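Local coordinates for DNA repair protein RAD2 (PDB 4Q0W) that cuts DNA as a structure-dependent endonuclease of the XPG family, making an essential incision during nucleotide excision repair in yeast, at residues G56-I61 with S159-P164; P169-A174 with S242-G247; N232-A237 with D315-P320; M338-M343 with K353-L358. All coordinates share one frame; numbering follows the deposited sequence.

Interaction 1: residues G56-I61 with S159-P164; sequences GFFRRI and SRFGIP
The CG2 methyl of Ile61 sits almost exactly over the centre of the Phe161 ring, 3.5 Å from its centroid and only 4° off the ring normal, a CH-pi contact in which one carbon lies at nearly equal distance from all six ring atoms. With CG2 anti to the backbone N (CG1 at -74°), this branch takes the face of the ring, while Ile61 CD1, on the other branch, lies beside the CD2-CE2 rim, 3.9 Å from Phe161 CD2. The same CG2 also meets Ile163 CD1 at 3.6 Å, methyl against methyl. Phe58 adds the second aromatic group. Its CE2 comes to 3.6 Å from Phe161 CZ, and the two rings meet obliquely, with planes 49° apart and centroids separated by 5.6 Å.

Segment 56-61 belongs to helix 52-66 of the N-domain, and 159-164 leads out of helix 148-160 of the I-domain. There Gly162, with positive phi, sends its N back to Ser159 O at 2.8 Å, one of the two bonds of a Schellman motif. The turn brings Phe161 and Ile163 to the same partner helix, so the contact joins the two halves of the nuclease core beside its central sheet. Phe73 and Pro71 of strand 70-75 press on Ile163, and Leu339 of helix 336-347 packs on Phe161.

All four residues that touch are buried, and no hydrogen bond crosses between the segments. Polar side chains turn elsewhere: Ser159 lies at the surface, Arg60 reaches Gln36 and Trp33, and Arg160 pairs with Glu156.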
# COMPACT_ATOMS: atom_id res chain seq x y z
N GLY A 56 -6.34 34.54 -5.08
CA GLY A 56 -6.47 33.54 -4.04
C GLY A 56 -6.66 34.16 -2.67
O GLY A 56 -7.61 33.82 -1.96
N PHE A 57 -5.75 35.06 -2.29
CA PHE A 57 -5.87 35.74 -1.00
C PHE A 57 -7.19 36.50 -0.88
O PHE A 57 -7.85 36.41 0.16
CB PHE A 57 -4.71 36.69 -0.77
CG PHE A 57 -3.56 36.08 -0.01
CD1 PHE A 57 -2.65 35.25 -0.65
CD2 PHE A 57 -3.37 36.36 1.34
CE1 PHE A 57 -1.59 34.69 0.03
CE2 PHE A 57 -2.31 35.80 2.04
CZ PHE A 57 -1.42 34.97 1.38
N PHE A 58 -7.57 37.22 -1.94
CA PHE A 58 -8.80 38.02 -1.89
C PHE A 58 -10.04 37.16 -1.58
O PHE A 58 -10.85 37.51 -0.73
CB PHE A 58 -9.00 38.81 -3.20
CG PHE A 58 -10.21 39.73 -3.19
CD1 PHE A 58 -11.46 39.26 -3.58
CD2 PHE A 58 -10.08 41.06 -2.81
CE1 PHE A 58 -12.58 40.12 -3.57
CE2 PHE A 58 -11.19 41.91 -2.79
CZ PHE A 58 -12.43 41.43 -3.17
N ARG A 59 -10.16 36.04 -2.29
CA ARG A 59 -11.28 35.13 -2.11
C ARG A 59 -11.36 34.53 -0.69
O ARG A 59 -12.45 34.39 -0.11
CB ARG A 59 -11.18 34.01 -3.14
CG ARG A 59 -12.29 32.96 -3.05
CD ARG A 59 -12.14 31.91 -4.15
N ARG A 60 -10.20 34.17 -0.14
CA ARG A 60 -10.18 33.60 1.20
C ARG A 60 -10.48 34.65 2.27
O ARG A 60 -11.19 34.38 3.23
CB ARG A 60 -8.84 32.90 1.48
CG ARG A 60 -8.66 31.65 0.63
CD ARG A 60 -7.48 30.81 1.10
NE ARG A 60 -7.39 29.55 0.37
CZ ARG A 60 -6.45 28.64 0.59
NH1 ARG A 60 -5.54 28.84 1.52
NH2 ARG A 60 -6.44 27.52 -0.12
N ILE A 61 -9.94 35.86 2.08
CA ILE A 61 -10.20 36.96 3.02
C ILE A 61 -11.71 37.25 3.06
O ILE A 61 -12.28 37.47 4.14
CB ILE A 61 -9.44 38.23 2.59
CG1 ILE A 61 -7.95 38.09 2.90
CG2 ILE A 61 -10.00 39.48 3.29
CD1 ILE A 61 -7.08 39.16 2.21
N SER A 159 -3.68 44.98 4.48
CA SER A 159 -3.80 46.23 5.22
C SER A 159 -4.93 47.13 4.68
O SER A 159 -5.59 47.82 5.46
CB SER A 159 -2.46 46.97 5.29
OG SER A 159 -2.09 47.46 4.03
N ARG A 160 -5.18 47.09 3.38
CA ARG A 160 -6.32 47.81 2.81
C ARG A 160 -7.66 47.21 3.27
O ARG A 160 -8.70 47.89 3.24
CB ARG A 160 -6.23 47.87 1.28
CG ARG A 160 -4.96 48.59 0.79
CD ARG A 160 -4.93 48.75 -0.74
NE ARG A 160 -3.68 49.38 -1.17
CZ ARG A 160 -3.53 50.11 -2.28
NH1 ARG A 160 -4.56 50.33 -3.10
NH2 ARG A 160 -2.35 50.62 -2.56
N PHE A 161 -7.64 45.94 3.68
CA PHE A 161 -8.80 45.29 4.29
C PHE A 161 -8.88 45.64 5.78
O PHE A 161 -9.86 45.33 6.45
CB PHE A 161 -8.72 43.77 4.17
CG PHE A 161 -9.47 43.20 3.00
CD1 PHE A 161 -10.86 43.16 3.00
CD2 PHE A 161 -8.79 42.67 1.91
CE1 PHE A 161 -11.55 42.63 1.93
CE2 PHE A 161 -9.47 42.12 0.83
CZ PHE A 161 -10.86 42.09 0.84
N GLY A 162 -7.83 46.29 6.30
CA GLY A 162 -7.75 46.55 7.72
C GLY A 162 -7.48 45.31 8.56
O GLY A 162 -7.79 45.28 9.76
N ILE A 163 -6.88 44.29 7.95
CA ILE A 163 -6.58 43.03 8.65
C ILE A 163 -5.13 42.99 9.13
O ILE A 163 -4.20 43.12 8.34
CB ILE A 163 -6.88 41.81 7.76
CG1 ILE A 163 -8.38 41.74 7.44
CG2 ILE A 163 -6.42 40.50 8.42
CD1 ILE A 163 -8.69 40.79 6.32
N PRO A 164 -4.94 42.81 10.44
CA PRO A 164 -3.60 42.74 11.00
C PRO A 164 -2.86 41.49 10.53
O PRO A 164 -3.46 40.43 10.33
CB PRO A 164 -3.84 42.69 12.51
CG PRO A 164 -5.19 42.11 12.67
CD PRO A 164 -5.99 42.55 11.45

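Interaction 2: residues P169-A174 with S242-G247; sequences PMEAEA and SDYTNG. With CA (calcium ion), chain E.
Glu173 OE2 binds the calcium ion at 2.2 Å, and across the contact the ion is reached from Asp243 only through water: water 1 lies 2.6 Å from Asp243 OD2, within hydrogen-bonding distance, and is itself a calcium ligand at 2.5 Å. A second water and Asp194 also bind the metal. Glu173 gets there by bending at chi2 (96°), which turns its carboxylate toward the ion. Glu171, at the N-cap position of helix 172-181, instead has an extended chain that carries its carboxylate to the hydroxyl edge of the Tyr244 ring. Their oxygens are modelled too close together for a bond to be inferred.

This is the acidic metal centre of the XPG/RAD2 nuclease core, in which Glu171 and Glu173 probably serve one magnesium ion and Asp243 a second. Glu171 OE2 and Asp243 OD2 stand 4.4 Å apart, and the calcium ion beside both carboxylates probably eases their repulsion. Asp243 also packs against a phosphate of the bound DNA. Behind it, Ser242 OG accepts from Tyr244 N at 3.0 Å, an ST turn within the type I beta turn from Ser242 to Thr245 that presents both Asp243 and Tyr244.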
# COMPACT_ATOMS: atom_id res chain seq x y z
N PRO A 169 9.11 35.11 13.53
CA PRO A 169 10.57 35.03 13.49
C PRO A 169 11.00 33.84 12.64
O PRO A 169 11.91 33.95 11.81
CB PRO A 169 10.95 34.78 14.95
CG PRO A 169 9.84 35.39 15.74
CD PRO A 169 8.59 35.20 14.91
N MET A 170 10.32 32.71 12.82
CA MET A 170 10.60 31.50 12.06
C MET A 170 9.32 30.90 11.47
O MET A 170 8.77 31.44 10.52
CB MET A 170 11.36 30.49 12.93
CG MET A 170 12.82 30.88 13.18
SD MET A 170 13.84 30.57 11.71
CE MET A 170 15.41 31.27 12.25
N GLU A 171 8.86 29.77 12.02
CA GLU A 171 7.70 29.09 11.46
C GLU A 171 6.37 29.72 11.87
O GLU A 171 6.14 30.04 13.04
CB GLU A 171 7.71 27.60 11.81
CG GLU A 171 8.62 26.79 10.88
CD GLU A 171 9.00 25.45 11.47
OE1 GLU A 171 9.58 25.45 12.58
OE2 GLU A 171 8.72 24.42 10.83
N ALA A 172 5.49 29.91 10.89
CA ALA A 172 4.20 30.54 11.15
C ALA A 172 3.33 29.74 12.14
O ALA A 172 2.71 30.32 13.03
CB ALA A 172 3.46 30.78 9.85
N GLU A 173 3.31 28.42 11.98
CA GLU A 173 2.48 27.56 12.83
C GLU A 173 2.88 27.68 14.29
O GLU A 173 2.03 27.67 15.18
CB GLU A 173 2.56 26.08 12.43
CG GLU A 173 2.55 25.81 10.96
CD GLU A 173 3.95 25.66 10.41
OE1 GLU A 173 4.49 26.64 9.85
OE2 GLU A 173 4.52 24.55 10.55
N ALA A 174 4.19 27.77 14.54
CA ALA A 174 4.67 27.94 15.91
C ALA A 174 4.16 29.26 16.47
O ALA A 174 3.68 29.32 17.60
CB ALA A 174 6.20 27.88 15.97
N SER A 242 8.81 14.13 10.07
CA SER A 242 8.22 15.46 9.93
C SER A 242 9.29 16.35 9.33
O SER A 242 10.32 15.85 8.88
CB SER A 242 7.80 16.03 11.28
OG SER A 242 8.95 16.34 12.07
N ASP A 243 9.06 17.65 9.36
CA ASP A 243 10.08 18.60 8.91
C ASP A 243 11.34 18.57 9.78
O ASP A 243 12.38 19.07 9.37
CB ASP A 243 9.54 20.04 8.94
CG ASP A 243 8.63 20.34 7.77
OD1 ASP A 243 8.68 19.59 6.77
OD2 ASP A 243 7.89 21.35 7.85
N TYR A 244 11.23 17.99 10.98
CA TYR A 244 12.35 18.08 11.95
C TYR A 244 13.08 16.76 12.18
O TYR A 244 14.03 16.71 12.97
CB TYR A 244 11.85 18.57 13.31
CG TYR A 244 11.55 20.05 13.39
CD1 TYR A 244 11.97 20.92 12.41
CD2 TYR A 244 10.86 20.57 14.48
CE1 TYR A 244 11.69 22.28 12.49
CE2 TYR A 244 10.58 21.91 14.57
CZ TYR A 244 11.00 22.77 13.57
OH TYR A 244 10.72 24.11 13.67
N THR A 245 12.61 15.70 11.52
CA THR A 245 13.19 14.37 11.67
C THR A 245 12.69 13.52 10.53
O THR A 245 11.53 13.64 10.12
CB THR A 245 12.79 13.71 13.03
OG1 THR A 245 13.13 12.32 13.00
CG2 THR A 245 11.27 13.84 13.29
N ASN A 246 13.56 12.64 10.03
CA ASN A 246 13.16 11.70 8.99
C ASN A 246 12.58 10.38 9.51
O ASN A 246 12.27 9.48 8.73
CB ASN A 246 14.33 11.51 8.00
CG ASN A 246 14.56 12.76 7.15
OD1 ASN A 246 13.61 13.33 6.60
ND2 ASN A 246 15.82 13.23 7.07
N GLY A 247 12.41 10.27 10.82
CA GLY A 247 11.69 9.12 11.38
C GLY A 247 12.35 7.78 11.13
O GLY A 247 13.55 7.72 10.85
CA CA E . 5.71 23.07 9.42
O HOH W 1 5.43 21.81 7.32
O HOH W 2 5.37 24.09 7.30

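Interaction 3: residues N232-A237 with D315-P320; sequences NMIELA and DAYMRP
Ile234 is the bump of this contact, and the hollow that receives it lies between Tyr317 and Met318 on helix 311-318. Its CD1 methyl reaches Tyr317 CB at 3.6 Å and meets the Met318 sulfur, SD, at 3.8 Å. The long branch points away from the carbonyl carbon (chi1 -65°) and is extended, which drives CD1 into that notch, whereas the shorter CG2 branch falls against Tyr317 CD2 at 3.8 Å. Met318, bent at both chi2 and chi3, lies athwart the isoleucine and closes the outer side of the hollow. One turn further along helix 230-240, the small Ala237 leaves room for the tyrosine ring, its CB lying 4.3 Å from Tyr317 CE2.

The contact packs helix 230-240 of the I-domain against a helix that follows much later in the chain. Leu197 of helix 194-197 touches both Ala237 and Tyr317, adding a third helix to the cluster.

No hydrogen bond crosses between the segments, so apolar packing alone joins them here. The polar end of Tyr317 is spent beyond it, on a hydrogen bond with Ser242, which places this packing directly behind Asp194, which binds the calcium ion, and Asp243, a probable magnesium ligand.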
# COMPACT_ATOMS: atom_id res chain seq x y z
N ASN A 232 4.09 12.94 23.64
CA ASN A 232 3.78 11.78 22.81
C ASN A 232 3.79 12.13 21.32
O ASN A 232 4.32 11.37 20.50
CB ASN A 232 2.39 11.23 23.12
CG ASN A 232 2.28 10.55 24.48
OD1 ASN A 232 1.20 10.53 25.07
ND2 ASN A 232 3.39 9.97 24.98
N MET A 233 3.15 13.25 20.97
CA MET A 233 3.07 13.69 19.58
C MET A 233 4.46 14.02 19.04
O MET A 233 4.79 13.71 17.89
CB MET A 233 2.15 14.92 19.45
CG MET A 233 0.67 14.58 19.69
SD MET A 233 -0.45 15.99 19.40
CE MET A 233 -0.03 17.02 20.79
N ILE A 234 5.28 14.65 19.87
CA ILE A 234 6.63 14.99 19.45
C ILE A 234 7.43 13.69 19.24
O ILE A 234 8.27 13.61 18.35
CB ILE A 234 7.31 15.92 20.47
CG1 ILE A 234 6.58 17.26 20.54
CG2 ILE A 234 8.79 16.13 20.14
CD1 ILE A 234 7.14 18.23 21.58
N GLU A 235 7.14 12.65 20.02
CA GLU A 235 7.88 11.39 19.86
C GLU A 235 7.34 10.58 18.69
O GLU A 235 8.10 9.90 18.00
CB GLU A 235 7.87 10.57 21.16
CG GLU A 235 8.64 11.24 22.32
CD GLU A 235 9.19 10.21 23.33
OE1 GLU A 235 8.56 9.14 23.51
OE2 GLU A 235 10.25 10.47 23.93
N LEU A 236 6.03 10.66 18.45
CA LEU A 236 5.46 10.12 17.20
C LEU A 236 6.13 10.72 15.96
O LEU A 236 6.39 10.01 14.97
CB LEU A 236 3.96 10.40 17.13
CG LEU A 236 2.98 9.51 17.89
CD1 LEU A 236 1.55 10.09 17.75
CD2 LEU A 236 3.06 8.06 17.38
N ALA A 237 6.42 12.02 15.99
CA ALA A 237 7.08 12.67 14.85
C ALA A 237 8.39 11.93 14.53
O ALA A 237 8.74 11.74 13.36
CB ALA A 237 7.33 14.13 15.15
N ASP A 315 13.43 20.01 21.64
CA ASP A 315 13.62 21.43 21.89
C ASP A 315 13.03 22.30 20.78
O ASP A 315 12.50 23.38 21.05
CB ASP A 315 15.10 21.75 22.07
CG ASP A 315 15.34 23.23 22.34
OD1 ASP A 315 15.06 23.69 23.47
OD2 ASP A 315 15.79 23.94 21.42
N ALA A 316 13.13 21.85 19.53
CA ALA A 316 12.66 22.65 18.39
C ALA A 316 11.14 22.80 18.43
O ALA A 316 10.60 23.84 18.04
CB ALA A 316 13.11 22.02 17.07
N TYR A 317 10.46 21.75 18.87
CA TYR A 317 9.01 21.82 19.03
C TYR A 317 8.58 22.52 20.32
O TYR A 317 7.58 23.25 20.33
CB TYR A 317 8.40 20.42 18.98
CG TYR A 317 8.30 19.83 17.59
CD1 TYR A 317 7.57 20.47 16.59
CD2 TYR A 317 8.92 18.62 17.28
CE1 TYR A 317 7.47 19.92 15.30
CE2 TYR A 317 8.82 18.06 16.01
CZ TYR A 317 8.09 18.71 15.03
OH TYR A 317 7.99 18.16 13.77
N MET A 318 9.31 22.28 21.41
CA MET A 318 8.96 22.85 22.71
C MET A 318 9.37 24.31 22.88
O MET A 318 8.72 25.07 23.60
CB MET A 318 9.56 22.03 23.86
CG MET A 318 8.90 20.68 24.03
SD MET A 318 7.14 20.85 24.32
CE MET A 318 7.11 21.83 25.82
N ARG A 319 10.45 24.71 22.21
CA ARG A 319 10.95 26.07 22.34
C ARG A 319 11.23 26.70 21.00
O ARG A 319 12.34 27.18 20.75
CB ARG A 319 12.24 26.11 23.19
CG ARG A 319 12.01 25.75 24.65
CD ARG A 319 13.33 25.63 25.42
NE ARG A 319 14.09 26.88 25.41
CZ ARG A 319 15.22 27.06 24.73
NH1 ARG A 319 15.73 26.08 24.01
NH2 ARG A 319 15.85 28.23 24.79
N PRO A 320 10.22 26.75 20.12
CA PRO A 320 10.48 27.40 18.84
C PRO A 320 10.75 28.89 19.04
O PRO A 320 10.40 29.48 20.06
CB PRO A 320 9.16 27.21 18.08
CG PRO A 320 8.12 27.20 19.17
CD PRO A 320 8.78 26.47 20.33

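Interaction 4: residues M338-M343 with K353-L358; sequences MLRSFM and KSDEIL
Arg340 and Asp355 meet side-on, their guanidinium and carboxylate planes only 24° apart. Arg340 NE donates to Asp355 OD1 at 2.8 Å and Arg340 NH2 donates to Asp355 OD2 at 2.6 Å, both nearly straight and both to syn lone pairs. Two bonds to two different oxygens fix the rotation of each group against the other. The arginine chain, extended from CG to NE, comes in at an angle to the aspartate and presents its NE/NH2 edge instead of the far end of the guanidinium.

Below this bridge the helices touch through smaller groups. Ser354 OG lies 3.6 Å from Met343 CB and donates to water 3, which in turn donates to Arg340 O at 2.8 Å, a water link from side chain to backbone. On the buried side Leu339 and Leu358 cross at a slant, with Leu358 CD1 at 3.6 Å from Leu339 CB. Phe58 and Phe161 pack on this apolar side, Phe58 against Met343 and Leu358, Phe161 against Leu358.

The segments belong to two consecutive C-terminal helices joined by a short connection, crossing at 131° with axes 9.7 Å apart at closest approach, a helix pair that packs against the nuclease core, well away from the metal site.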
# COMPACT_ATOMS: atom_id res chain seq x y z
N MET A 338 -9.43 52.15 -1.52
CA MET A 338 -8.09 51.61 -1.78
C MET A 338 -8.12 50.16 -2.25
O MET A 338 -7.23 49.72 -2.97
CB MET A 338 -7.18 51.79 -0.56
CG MET A 338 -6.91 53.25 -0.21
SD MET A 338 -6.21 54.19 -1.60
CE MET A 338 -4.50 53.63 -1.59
N LEU A 339 -9.16 49.42 -1.84
CA LEU A 339 -9.36 48.07 -2.34
C LEU A 339 -9.77 48.11 -3.82
O LEU A 339 -9.30 47.31 -4.63
CB LEU A 339 -10.41 47.31 -1.49
CG LEU A 339 -9.98 46.78 -0.11
CD1 LEU A 339 -11.19 46.27 0.70
CD2 LEU A 339 -8.90 45.68 -0.22
N ARG A 340 -10.67 49.04 -4.17
CA ARG A 340 -11.06 49.24 -5.56
C ARG A 340 -9.85 49.48 -6.46
O ARG A 340 -9.67 48.81 -7.48
CB ARG A 340 -11.96 50.47 -5.69
CG ARG A 340 -13.43 50.29 -5.35
CD ARG A 340 -14.04 51.68 -5.15
NE ARG A 340 -15.50 51.68 -5.13
CZ ARG A 340 -16.23 52.78 -5.01
NH1 ARG A 340 -15.63 53.96 -4.89
NH2 ARG A 340 -17.55 52.71 -4.99
N SER A 341 -9.04 50.45 -6.09
CA SER A 341 -7.88 50.76 -6.92
C SER A 341 -6.85 49.62 -6.92
O SER A 341 -6.20 49.35 -7.95
CB SER A 341 -7.25 52.09 -6.48
OG SER A 341 -6.99 52.12 -5.09
N PHE A 342 -6.71 48.92 -5.80
CA PHE A 342 -5.78 47.79 -5.72
C PHE A 342 -6.14 46.68 -6.69
O PHE A 342 -5.30 46.23 -7.46
CB PHE A 342 -5.71 47.21 -4.30
CG PHE A 342 -4.68 46.12 -4.14
CD1 PHE A 342 -3.37 46.44 -3.83
CD2 PHE A 342 -5.02 44.77 -4.32
CE1 PHE A 342 -2.40 45.44 -3.68
CE2 PHE A 342 -4.06 43.76 -4.17
CZ PHE A 342 -2.75 44.10 -3.85
N MET A 343 -7.40 46.23 -6.62
CA MET A 343 -7.88 45.18 -7.51
C MET A 343 -7.90 45.61 -8.98
O MET A 343 -7.70 44.80 -9.89
CB MET A 343 -9.28 44.71 -7.08
CG MET A 343 -9.33 44.08 -5.68
SD MET A 343 -8.22 42.67 -5.50
CE MET A 343 -9.23 41.34 -6.19
N LYS A 353 -17.21 45.72 -10.03
CA LYS A 353 -16.97 44.32 -9.72
C LYS A 353 -16.54 44.17 -8.26
O LYS A 353 -17.05 43.32 -7.54
CB LYS A 353 -15.89 43.75 -10.65
CG LYS A 353 -15.62 42.25 -10.49
CD LYS A 353 -14.65 41.74 -11.58
CE LYS A 353 -14.24 40.29 -11.34
NZ LYS A 353 -15.42 39.38 -11.14
N SER A 354 -15.59 45.00 -7.83
CA SER A 354 -15.11 44.99 -6.46
C SER A 354 -16.22 45.35 -5.48
O SER A 354 -16.38 44.70 -4.44
CB SER A 354 -13.94 45.95 -6.29
OG SER A 354 -12.79 45.50 -7.01
N ASP A 355 -16.99 46.38 -5.81
CA ASP A 355 -18.09 46.84 -4.97
C ASP A 355 -19.11 45.74 -4.72
O ASP A 355 -19.57 45.55 -3.60
CB ASP A 355 -18.78 48.04 -5.63
CG ASP A 355 -18.03 49.34 -5.43
OD1 ASP A 355 -16.87 49.29 -4.97
OD2 ASP A 355 -18.60 50.42 -5.73
N GLU A 356 -19.45 45.00 -5.77
CA GLU A 356 -20.49 43.98 -5.68
C GLU A 356 -20.15 42.97 -4.60
O GLU A 356 -21.04 42.47 -3.90
CB GLU A 356 -20.63 43.29 -7.03
CG GLU A 356 -21.71 42.24 -7.10
CD GLU A 356 -21.93 41.75 -8.51
OE1 GLU A 356 -21.07 42.04 -9.38
OE2 GLU A 356 -22.95 41.07 -8.76
N ILE A 357 -18.86 42.68 -4.44
CA ILE A 357 -18.38 41.74 -3.44
C ILE A 357 -18.11 42.41 -2.09
O ILE A 357 -18.47 41.88 -1.04
CB ILE A 357 -17.10 41.00 -3.93
CG1 ILE A 357 -17.44 40.11 -5.12
CG2 ILE A 357 -16.47 40.18 -2.81
CD1 ILE A 357 -16.24 39.65 -5.93
N LEU A 358 -17.51 43.60 -2.12
CA LEU A 358 -16.98 44.21 -0.90
C LEU A 358 -18.01 44.96 -0.05
O LEU A 358 -17.95 44.93 1.18
CB LEU A 358 -15.80 45.13 -1.24
CG LEU A 358 -14.50 44.48 -1.70
CD1 LEU A 358 -13.49 45.55 -2.10
CD2 LEU A 358 -13.92 43.57 -0.60
O HOH W 3 -11.61 47.25 -8.70

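From the N terminus, interaction 1 comes first, closing a long loop that links helix 52-66 of the N-domain to the end of helix 148-160 in the I-domain. Interaction 2 opens just after it and brings residues 169-174 to the loop after helix 230-240 at the metal site. Interaction 3 crosses interaction 2, because 232-237 precedes 242-247 while 315-320 follows it; the two touch through Ser242 and Tyr317. Interaction 4 closes a short helix-to-helix connection near the C terminus. It folds back on interaction 1 through Arg160 and Met338, so these two tie the C-terminal helices to the core, on the opposite side of the chain's centre from interaction 3.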